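Local coordinates for alpha-actinin-like protein 1 (Schizosaccharomyces pombe, PDB 5BVR) that binds actin filaments and takes part in actin-ring formation and organisation, cytokinesis and septation in fission yeast, at residues 17-22 with 106-111; 47-52 with 79-84. All coordinates share one frame; numbering follows the deposited sequence.

Contact 1 (17-22 with 106-111); sequences TKWFNT and GLIWTL
Ile108 sends its two branches to two different rings, a worked example of how one beta-branched residue can serve a helix interface. Its CG2 methyl, placed anti to the backbone N by a chi1 of -64°, lies 4.1 Å from Trp19 CZ3 and as far from CE3, so the benzo end of the indole does the touching, at an oblique inclination. The other branch runs on through CG1 until its CD1 reaches Phe20 CD2 at 4.1 Å, arriving at the edge of the phenyl ring and close to its plane. Helices 11-25 and 101-117 belong to the first calponin homology domain of the actin-binding domain, and the axes of segments 17-22 and 106-111 approach to 11.3 Å and cross at 51°; large side chains bridge that spacing without any hydrogen bond between the segments. One helical turn beyond Ile108, Leu111 CB comes to 4.4 Å from Trp19 CH2. The indole extends across because CG is anti to the backbone N (chi1 174°), and Thr116 gives its NE1 a weak hydrogen bond partner. Trp109 turns away from helix 11-25, and its indole forms a cation-pi contact with Arg218 of the second calponin homology domain.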
ATOM      1  N   THR A  17      -7.141   3.621   0.489  1.00 17.35           N
ATOM      2  CA  THR A  17      -7.725   4.276   1.662  1.00 16.48           C
ATOM      3  C   THR A  17      -7.155   3.663   2.929  1.00 17.55           C
ATOM      4  O   THR A  17      -6.749   4.373   3.847  1.00 18.89           O
ATOM      5  CB  THR A  17      -9.245   4.162   1.659  1.00 18.78           C
ATOM      6  OG1 THR A  17      -9.751   4.824   0.503  1.00 19.63           O
ATOM      7  CG2 THR A  17      -9.872   4.788   2.908  1.00 18.92           C
ATOM      8  N   LYS A  18      -7.094   2.336   2.987  1.00 18.28           N
ATOM      9  CA  LYS A  18      -6.559   1.678   4.171  1.00 19.17           C
ATOM     10  C   LYS A  18      -5.073   2.039   4.371  1.00 20.03           C
ATOM     11  O   LYS A  18      -4.644   2.290   5.512  1.00 21.06           O
ATOM     12  CB  LYS A  18      -6.770   0.156   4.080  1.00 21.44           C
ATOM     13  CG  LYS A  18      -8.209  -0.253   4.407  1.00 21.84           C
ATOM     14  CD  LYS A  18      -8.489  -1.720   4.179  1.00 31.15           C
ATOM     15  CE  LYS A  18      -9.172  -1.924   2.838  1.00 30.71           C
ATOM     16  NZ  LYS A  18      -9.515  -3.338   2.534  1.00 26.73           N
ATOM     17  N   TRP A  19      -4.303   2.105   3.282  1.00 18.69           N
ATOM     18  CA  TRP A  19      -2.898   2.489   3.353  1.00 17.34           C
ATOM     19  C   TRP A  19      -2.782   3.919   3.923  1.00 16.51           C
ATOM     20  O   TRP A  19      -2.015   4.162   4.855  1.00 18.58           O
ATOM     21  CB  TRP A  19      -2.246   2.378   1.969  1.00 16.54           C
ATOM     22  CG  TRP A  19      -0.853   2.893   1.973  1.00 17.59           C
ATOM     23  CD1 TRP A  19       0.289   2.211   2.325  1.00 19.22           C
ATOM     24  CD2 TRP A  19      -0.445   4.214   1.638  1.00 16.42           C
ATOM     25  NE1 TRP A  19       1.382   3.039   2.186  1.00 21.84           N
ATOM     26  CE2 TRP A  19       0.952   4.280   1.791  1.00 17.43           C
ATOM     27  CE3 TRP A  19      -1.124   5.354   1.214  1.00 18.07           C
ATOM     28  CZ2 TRP A  19       1.673   5.438   1.518  1.00 19.11           C
ATOM     29  CZ3 TRP A  19      -0.411   6.491   0.944  1.00 18.44           C
ATOM     30  CH2 TRP A  19       0.971   6.536   1.108  1.00 16.93           C
ATOM     31  N   PHE A  20      -3.584   4.822   3.380  1.00 16.10           N
ATOM     32  CA  PHE A  20      -3.600   6.236   3.789  1.00 16.25           C
ATOM     33  C   PHE A  20      -3.865   6.284   5.297  1.00 18.80           C
ATOM     34  O   PHE A  20      -3.168   6.989   6.044  1.00 20.40           O
ATOM     35  CB  PHE A  20      -4.683   6.961   2.968  1.00 15.76           C
ATOM     36  CG  PHE A  20      -4.494   8.450   2.794  1.00 16.98           C
ATOM     37  CD1 PHE A  20      -4.401   9.302   3.877  1.00 18.81           C
ATOM     38  CD2 PHE A  20      -4.504   8.985   1.513  1.00 19.09           C
ATOM     39  CE1 PHE A  20      -4.277  10.657   3.678  1.00 16.76           C
ATOM     40  CE2 PHE A  20      -4.401  10.338   1.309  1.00 20.98           C
ATOM     41  CZ  PHE A  20      -4.284  11.177   2.397  1.00 17.22           C
ATOM     42  N   ASN A  21      -4.855   5.520   5.746  1.00 18.86           N
ATOM     43  CA  ASN A  21      -5.228   5.515   7.156  1.00 20.21           C
ATOM     44  C   ASN A  21      -4.192   4.913   8.083  1.00 22.27           C
ATOM     45  O   ASN A  21      -4.051   5.390   9.218  1.00 24.69           O
ATOM     46  CB  ASN A  21      -6.589   4.870   7.371  1.00 23.04           C
ATOM     47  CG  ASN A  21      -7.706   5.725   6.852  1.00 24.12           C
ATOM     48  OD1 ASN A  21      -7.562   6.940   6.702  1.00 22.36           O
ATOM     49  ND2 ASN A  21      -8.828   5.106   6.567  1.00 25.04           N
ATOM     50  N   THR A  22      -3.448   3.897   7.645  1.00 22.59           N
ATOM     51  CA  THR A  22      -2.349   3.414   8.482  1.00 22.22           C
ATOM     52  C   THR A  22      -1.340   4.533   8.779  1.00 26.80           C
ATOM     53  O   THR A  22      -0.750   4.584   9.851  1.00 24.50           O
ATOM     54  CB  THR A  22      -1.594   2.197   7.874  1.00 26.94           C
ATOM     55  OG1 THR A  22      -0.877   2.586   6.697  1.00 27.29           O
ATOM     56  CG2 THR A  22      -2.539   1.074   7.573  1.00 26.26           C
ATOM     57  N   GLY A 106      -4.513   7.960  -8.809  1.00 16.33           N
ATOM     58  CA  GLY A 106      -3.224   8.104  -9.476  1.00 17.61           C
ATOM     59  C   GLY A 106      -2.175   8.779  -8.610  1.00 18.22           C
ATOM     60  O   GLY A 106      -1.023   8.359  -8.547  1.00 18.72           O
ATOM     61  N   LEU A 107      -2.585   9.848  -7.949  1.00 17.13           N
ATOM     62  CA  LEU A 107      -1.687  10.572  -7.094  1.00 15.82           C
ATOM     63  C   LEU A 107      -1.266   9.726  -5.897  1.00 18.47           C
ATOM     64  O   LEU A 107      -0.089   9.686  -5.557  1.00 16.96           O
ATOM     65  CB  LEU A 107      -2.341  11.858  -6.619  1.00 18.69           C
ATOM     66  CG  LEU A 107      -1.464  12.774  -5.762  1.00 21.10           C
ATOM     67  CD1 LEU A 107      -0.225  13.206  -6.510  1.00 26.22           C
ATOM     68  CD2 LEU A 107      -2.272  13.970  -5.312  1.00 24.22           C
ATOM     69  N   ILE A 108      -2.221   9.049  -5.269  1.00 14.93           N
ATOM     70  CA  ILE A 108      -1.898   8.220  -4.126  1.00 15.71           C
ATOM     71  C   ILE A 108      -0.928   7.111  -4.548  1.00 15.53           C
ATOM     72  O   ILE A 108       0.021   6.816  -3.824  1.00 16.15           O
ATOM     73  CB  ILE A 108      -3.153   7.662  -3.451  1.00 15.99           C
ATOM     74  CG1 ILE A 108      -3.968   8.829  -2.892  1.00 16.84           C
ATOM     75  CG2 ILE A 108      -2.770   6.675  -2.348  1.00 17.45           C
ATOM     76  CD1 ILE A 108      -5.310   8.447  -2.436  1.00 22.58           C
ATOM     77  N   TRP A 109      -1.126   6.517  -5.718  1.00 15.93           N
ATOM     78  CA  TRP A 109      -0.169   5.515  -6.179  1.00 15.53           C
ATOM     79  C   TRP A 109       1.239   6.111  -6.308  1.00 14.14           C
ATOM     80  O   TRP A 109       2.218   5.507  -5.890  1.00 16.69           O
ATOM     81  CB  TRP A 109      -0.593   4.877  -7.500  1.00 15.66           C
ATOM     82  CG  TRP A 109       0.468   3.956  -8.032  1.00 15.95           C
ATOM     83  CD1 TRP A 109       1.177   4.112  -9.189  1.00 20.72           C
ATOM     84  CD2 TRP A 109       0.992   2.781  -7.393  1.00 15.42           C
ATOM     85  NE1 TRP A 109       2.089   3.095  -9.325  1.00 22.28           N
ATOM     86  CE2 TRP A 109       1.995   2.263  -8.237  1.00 18.24           C
ATOM     87  CE3 TRP A 109       0.697   2.113  -6.199  1.00 17.31           C
ATOM     88  CZ2 TRP A 109       2.713   1.112  -7.923  1.00 19.54           C
ATOM     89  CZ3 TRP A 109       1.401   0.967  -5.889  1.00 16.33           C
ATOM     90  CH2 TRP A 109       2.400   0.475  -6.749  1.00 18.13           C
ATOM     91  N   THR A 110       1.338   7.328  -6.829  1.00 16.46           N
ATOM     92  CA  THR A 110       2.625   7.979  -6.953  1.00 16.63           C
ATOM     93  C   THR A 110       3.317   8.072  -5.581  1.00 15.79           C
ATOM     94  O   THR A 110       4.525   7.843  -5.474  1.00 16.65           O
ATOM     95  CB  THR A 110       2.443   9.370  -7.592  1.00 18.42           C
ATOM     96  OG1 THR A 110       2.035   9.183  -8.953  1.00 23.72           O
ATOM     97  CG2 THR A 110       3.749  10.148  -7.610  1.00 20.04           C
ATOM     98  N   LEU A 111       2.530   8.368  -4.548  1.00 16.59           N
ATOM     99  CA  LEU A 111       3.045   8.482  -3.184  1.00 15.71           C
ATOM    100  C   LEU A 111       3.421   7.114  -2.611  1.00 14.78           C
ATOM    101  O   LEU A 111       4.444   6.981  -1.977  1.00 15.37           O
ATOM    102  CB  LEU A 111       2.039   9.192  -2.277  1.00 16.08           C
ATOM    103  CG  LEU A 111       1.631  10.611  -2.721  1.00 17.34           C
ATOM    104  CD1 LEU A 111       0.659  11.188  -1.720  1.00 19.79           C
ATOM    105  CD2 LEU A 111       2.839  11.504  -2.854  1.00 19.39           C
TER

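Contact 2 (47-52 with 79-84); sequences QLLEII and EYIKSK
Leu49 and Ile81 are the closest backbone neighbours of segments 47-52 and 79-84, with their CA atoms 8.2 Å apart, where helix 43-53 meets the last turn of helix 67-83. Leu49 illustrates how a single leucine can fill the space between two helices, since every close approach across this contact involves it. With CG anti to the carbonyl carbon (chi1 -69°), its forked end is directed at helix 67-83. The CD2 methyl presses on Ile81 CG1 at 3.7 Å, and CD1 lies 4.0 Å from Ile81 CD1, the two side chains crossing at about a right angle. The tyrosine lies beside this pair: Tyr80 CD2 is 4.1 Å from Leu49 CD1, and the ring is met obliquely, its CE2 also nearing Leu49 CB. One face of that ring carries Lys84 CG, 3.9 Å above the plane and shifted toward the rim, so the first residue past the helix folds back over the tyrosine. The phenol OH is hydrogen-bonded to Glu55, which ties down the polar end of a ring whose carbon atoms pack on Leu49. Ser83 OG donates to Tyr80 O at 2.6 Å within the final helical turn. Replacing Leu49 by an alanine would probably open a gap where CD1 and CD2 lay, leaving Ile81 CG1 and CD1 without the leucine methyls and the Tyr80 ring held by CB alone among the atoms of segment 47-52. No hydrogen bond links the two segments; Leu49 and Ile81 are buried, Tyr80 partly exposed. Such leucine-isoleucine-aromatic packing between helices 43-53 and 67-83 forms part of the hydrophobic core of the all-helical calponin homology fold, in the first of the two domains that make up the actin-binding domain of alpha-actinins.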
ATOM      1  N   GLN A  47      -0.990  16.454   5.732  1.00 20.48           N
ATOM      2  CA  GLN A  47      -0.587  15.660   6.879  1.00 22.94           C
ATOM      3  C   GLN A  47       0.028  14.322   6.448  1.00 20.33           C
ATOM      4  O   GLN A  47       1.054  13.910   7.005  1.00 22.67           O
ATOM      5  CB  GLN A  47      -1.762  15.465   7.833  1.00 22.72           C
ATOM      6  CG  GLN A  47      -2.189  16.790   8.482  1.00 21.98           C
ATOM      7  CD  GLN A  47      -3.422  16.684   9.367  1.00 31.32           C
ATOM      8  OE1 GLN A  47      -4.366  15.958   9.071  1.00 33.97           O
ATOM      9  NE2 GLN A  47      -3.408  17.418  10.466  1.00 44.94           N
ATOM     10  N   LEU A  48      -0.570  13.644   5.476  1.00 18.22           N
ATOM     11  CA  LEU A  48       0.032  12.427   4.921  1.00 16.87           C
ATOM     12  C   LEU A  48       1.480  12.677   4.487  1.00 20.52           C
ATOM     13  O   LEU A  48       2.393  11.913   4.829  1.00 21.23           O
ATOM     14  CB  LEU A  48      -0.768  11.891   3.728  1.00 18.86           C
ATOM     15  CG  LEU A  48      -0.161  10.652   3.058  1.00 18.77           C
ATOM     16  CD1 LEU A  48      -0.264   9.432   3.954  1.00 21.10           C
ATOM     17  CD2 LEU A  48      -0.842  10.398   1.726  1.00 20.17           C
ATOM     18  N   LEU A  49       1.698  13.753   3.742  1.00 18.56           N
ATOM     19  CA  LEU A  49       3.014  14.056   3.200  1.00 19.95           C
ATOM     20  C   LEU A  49       4.037  14.303   4.308  1.00 21.98           C
ATOM     21  O   LEU A  49       5.180  13.865   4.207  1.00 24.25           O
ATOM     22  CB  LEU A  49       2.942  15.244   2.246  1.00 19.73           C
ATOM     23  CG  LEU A  49       2.191  14.952   0.950  1.00 18.33           C
ATOM     24  CD1 LEU A  49       1.863  16.259   0.214  1.00 19.27           C
ATOM     25  CD2 LEU A  49       2.979  14.011   0.030  1.00 19.61           C
ATOM     26  N   GLU A  50       3.624  14.971   5.375  1.00 18.50           N
ATOM     27  CA  GLU A  50       4.523  15.195   6.504  1.00 23.61           C
ATOM     28  C   GLU A  50       4.955  13.857   7.099  1.00 25.49           C
ATOM     29  O   GLU A  50       6.122  13.672   7.448  1.00 26.06           O
ATOM     30  CB  GLU A  50       3.845  16.061   7.564  1.00 21.96           C
ATOM     31  CG  GLU A  50       3.723  17.520   7.142  1.00 27.41           C
ATOM     32  CD  GLU A  50       3.139  18.419   8.212  1.00 34.52           C
ATOM     33  OE1 GLU A  50       2.274  17.949   8.991  1.00 30.12           O
ATOM     34  OE2 GLU A  50       3.544  19.606   8.263  1.00 32.53           O
ATOM     35  N   ILE A  51       4.013  12.926   7.175  1.00 21.21           N
ATOM     36  CA  ILE A  51       4.245  11.617   7.770  1.00 21.37           C
ATOM     37  C   ILE A  51       5.160  10.749   6.916  1.00 22.06           C
ATOM     38  O   ILE A  51       6.184  10.232   7.395  1.00 28.35           O
ATOM     39  CB  ILE A  51       2.906  10.888   8.036  1.00 24.34           C
ATOM     40  CG1 ILE A  51       2.071  11.673   9.064  1.00 23.25           C
ATOM     41  CG2 ILE A  51       3.144   9.443   8.538  1.00 28.85           C
ATOM     42  CD1 ILE A  51       0.639  11.226   9.180  1.00 25.15           C
ATOM     43  N   ILE A  52       4.798  10.552   5.655  1.00 20.59           N
ATOM     44  CA  ILE A  52       5.573   9.652   4.806  1.00 20.61           C
ATOM     45  C   ILE A  52       6.869  10.294   4.316  1.00 25.40           C
ATOM     46  O   ILE A  52       7.831   9.585   3.995  1.00 26.95           O
ATOM     47  CB  ILE A  52       4.737   9.095   3.635  1.00 21.38           C
ATOM     48  CG1 ILE A  52       4.333  10.207   2.645  1.00 18.47           C
ATOM     49  CG2 ILE A  52       3.501   8.379   4.170  1.00 20.91           C
ATOM     50  CD1 ILE A  52       3.450   9.758   1.482  1.00 19.35           C
ATOM     51  N   GLU A  79       2.917  21.109  -4.798  1.00 19.97           N
ATOM     52  CA  GLU A  79       4.228  21.702  -4.985  1.00 20.79           C
ATOM     53  C   GLU A  79       5.271  20.911  -4.201  1.00 23.60           C
ATOM     54  O   GLU A  79       6.380  20.692  -4.708  1.00 23.71           O
ATOM     55  CB  GLU A  79       4.215  23.186  -4.599  1.00 24.17           C
ATOM     56  CG  GLU A  79       3.494  24.049  -5.636  1.00 35.61           C
ATOM     57  CD  GLU A  79       4.083  23.898  -7.035  1.00 49.56           C
ATOM     58  OE1 GLU A  79       5.330  23.922  -7.166  1.00 51.97           O
ATOM     59  OE2 GLU A  79       3.301  23.736  -7.996  1.00 54.60           O
ATOM     60  N   TYR A  80       4.927  20.442  -2.998  1.00 19.33           N
ATOM     61  CA  TYR A  80       5.861  19.605  -2.231  1.00 20.46           C
ATOM     62  C   TYR A  80       6.189  18.321  -3.005  1.00 22.57           C
ATOM     63  O   TYR A  80       7.353  17.933  -3.150  1.00 22.23           O
ATOM     64  CB  TYR A  80       5.302  19.279  -0.847  1.00 22.17           C
ATOM     65  CG  TYR A  80       6.173  18.291  -0.112  1.00 21.53           C
ATOM     66  CD1 TYR A  80       7.340  18.702   0.524  1.00 26.68           C
ATOM     67  CD2 TYR A  80       5.857  16.941  -0.101  1.00 24.98           C
ATOM     68  CE1 TYR A  80       8.147  17.796   1.170  1.00 30.56           C
ATOM     69  CE2 TYR A  80       6.658  16.026   0.548  1.00 27.76           C
ATOM     70  CZ  TYR A  80       7.800  16.461   1.181  1.00 31.61           C
ATOM     71  OH  TYR A  80       8.595  15.531   1.824  1.00 38.43           O
ATOM     72  N   ILE A  81       5.153  17.669  -3.513  1.00 17.68           N
ATOM     73  CA  ILE A  81       5.331  16.438  -4.280  1.00 18.34           C
ATOM     74  C   ILE A  81       6.244  16.653  -5.497  1.00 19.04           C
ATOM     75  O   ILE A  81       7.193  15.872  -5.739  1.00 21.13           O
ATOM     76  CB  ILE A  81       3.958  15.878  -4.690  1.00 18.32           C
ATOM     77  CG1 ILE A  81       3.204  15.433  -3.426  1.00 18.19           C
ATOM     78  CG2 ILE A  81       4.112  14.700  -5.660  1.00 19.26           C
ATOM     79  CD1 ILE A  81       1.712  15.121  -3.667  1.00 17.08           C
ATOM     80  N   LYS A  82       6.010  17.742  -6.214  1.00 22.72           N
ATOM     81  CA  LYS A  82       6.840  18.096  -7.358  1.00 24.38           C
ATOM     82  C   LYS A  82       8.282  18.359  -6.933  1.00 29.18           C
ATOM     83  O   LYS A  82       9.221  17.940  -7.614  1.00 27.60           O
ATOM     84  CB  LYS A  82       6.257  19.328  -8.053  1.00 24.57           C
ATOM     85  CG  LYS A  82       7.018  19.774  -9.281  1.00 45.58           C
ATOM     86  CD  LYS A  82       6.365  20.990  -9.924  1.00 56.10           C
ATOM     87  CE  LYS A  82       7.143  21.451 -11.156  1.00 59.76           C
ATOM     88  NZ  LYS A  82       6.535  22.661 -11.782  1.00 61.70           N
ATOM     89  N   SER A  83       8.453  19.049  -5.806  1.00 25.00           N
ATOM     90  CA  SER A  83       9.787  19.390  -5.301  1.00 29.24           C
ATOM     91  C   SER A  83      10.639  18.159  -5.010  1.00 36.26           C
ATOM     92  O   SER A  83      11.872  18.238  -4.993  1.00 33.32           O
ATOM     93  CB  SER A  83       9.685  20.246  -4.040  1.00 28.91           C
ATOM     94  OG  SER A  83       9.506  19.450  -2.885  1.00 28.95           O
ATOM     95  N   LYS A  84       9.981  17.029  -4.773  1.00 28.60           N
ATOM     96  CA  LYS A  84      10.664  15.763  -4.518  1.00 28.68           C
ATOM     97  C   LYS A  84      10.870  14.954  -5.798  1.00 29.33           C
ATOM     98  O   LYS A  84      11.272  13.797  -5.737  1.00 36.85           O
ATOM     99  CB  LYS A  84       9.881  14.928  -3.492  1.00 25.34           C
ATOM    100  CG  LYS A  84       9.618  15.643  -2.155  1.00 30.68           C
ATOM    101  CD  LYS A  84      10.842  15.695  -1.249  1.00 41.57           C
ATOM    102  CE  LYS A  84      11.112  14.345  -0.599  1.00 42.98           C
ATOM    103  NZ  LYS A  84      12.380  14.351   0.193  1.00 50.17           N
TER

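How the contacts relate
Contacts 1 and 2 show how a small helical domain joins separate helix pairs into one core. Their centres lie 12 Å apart, and Leu111 of contact 1 bridges them: its CD2 is 3.8 Å from Leu49 CD2 and 3.9 Å from Ile81 CD1, and its CD1 is 3.8 Å from Leu48 CD2. That Leu48 methyl also meets Phe20 CE2 at 3.6 Å, so helices 11-25, 43-53, 67-83 and 101-117 all take part. Along the sequence, both segments of contact 2 fall between those of contact 1. Segment 106-111 belongs to the actin-binding stretch 88-112, and the side chain of Ile108 lies about 12 Å from a bound zinc ion.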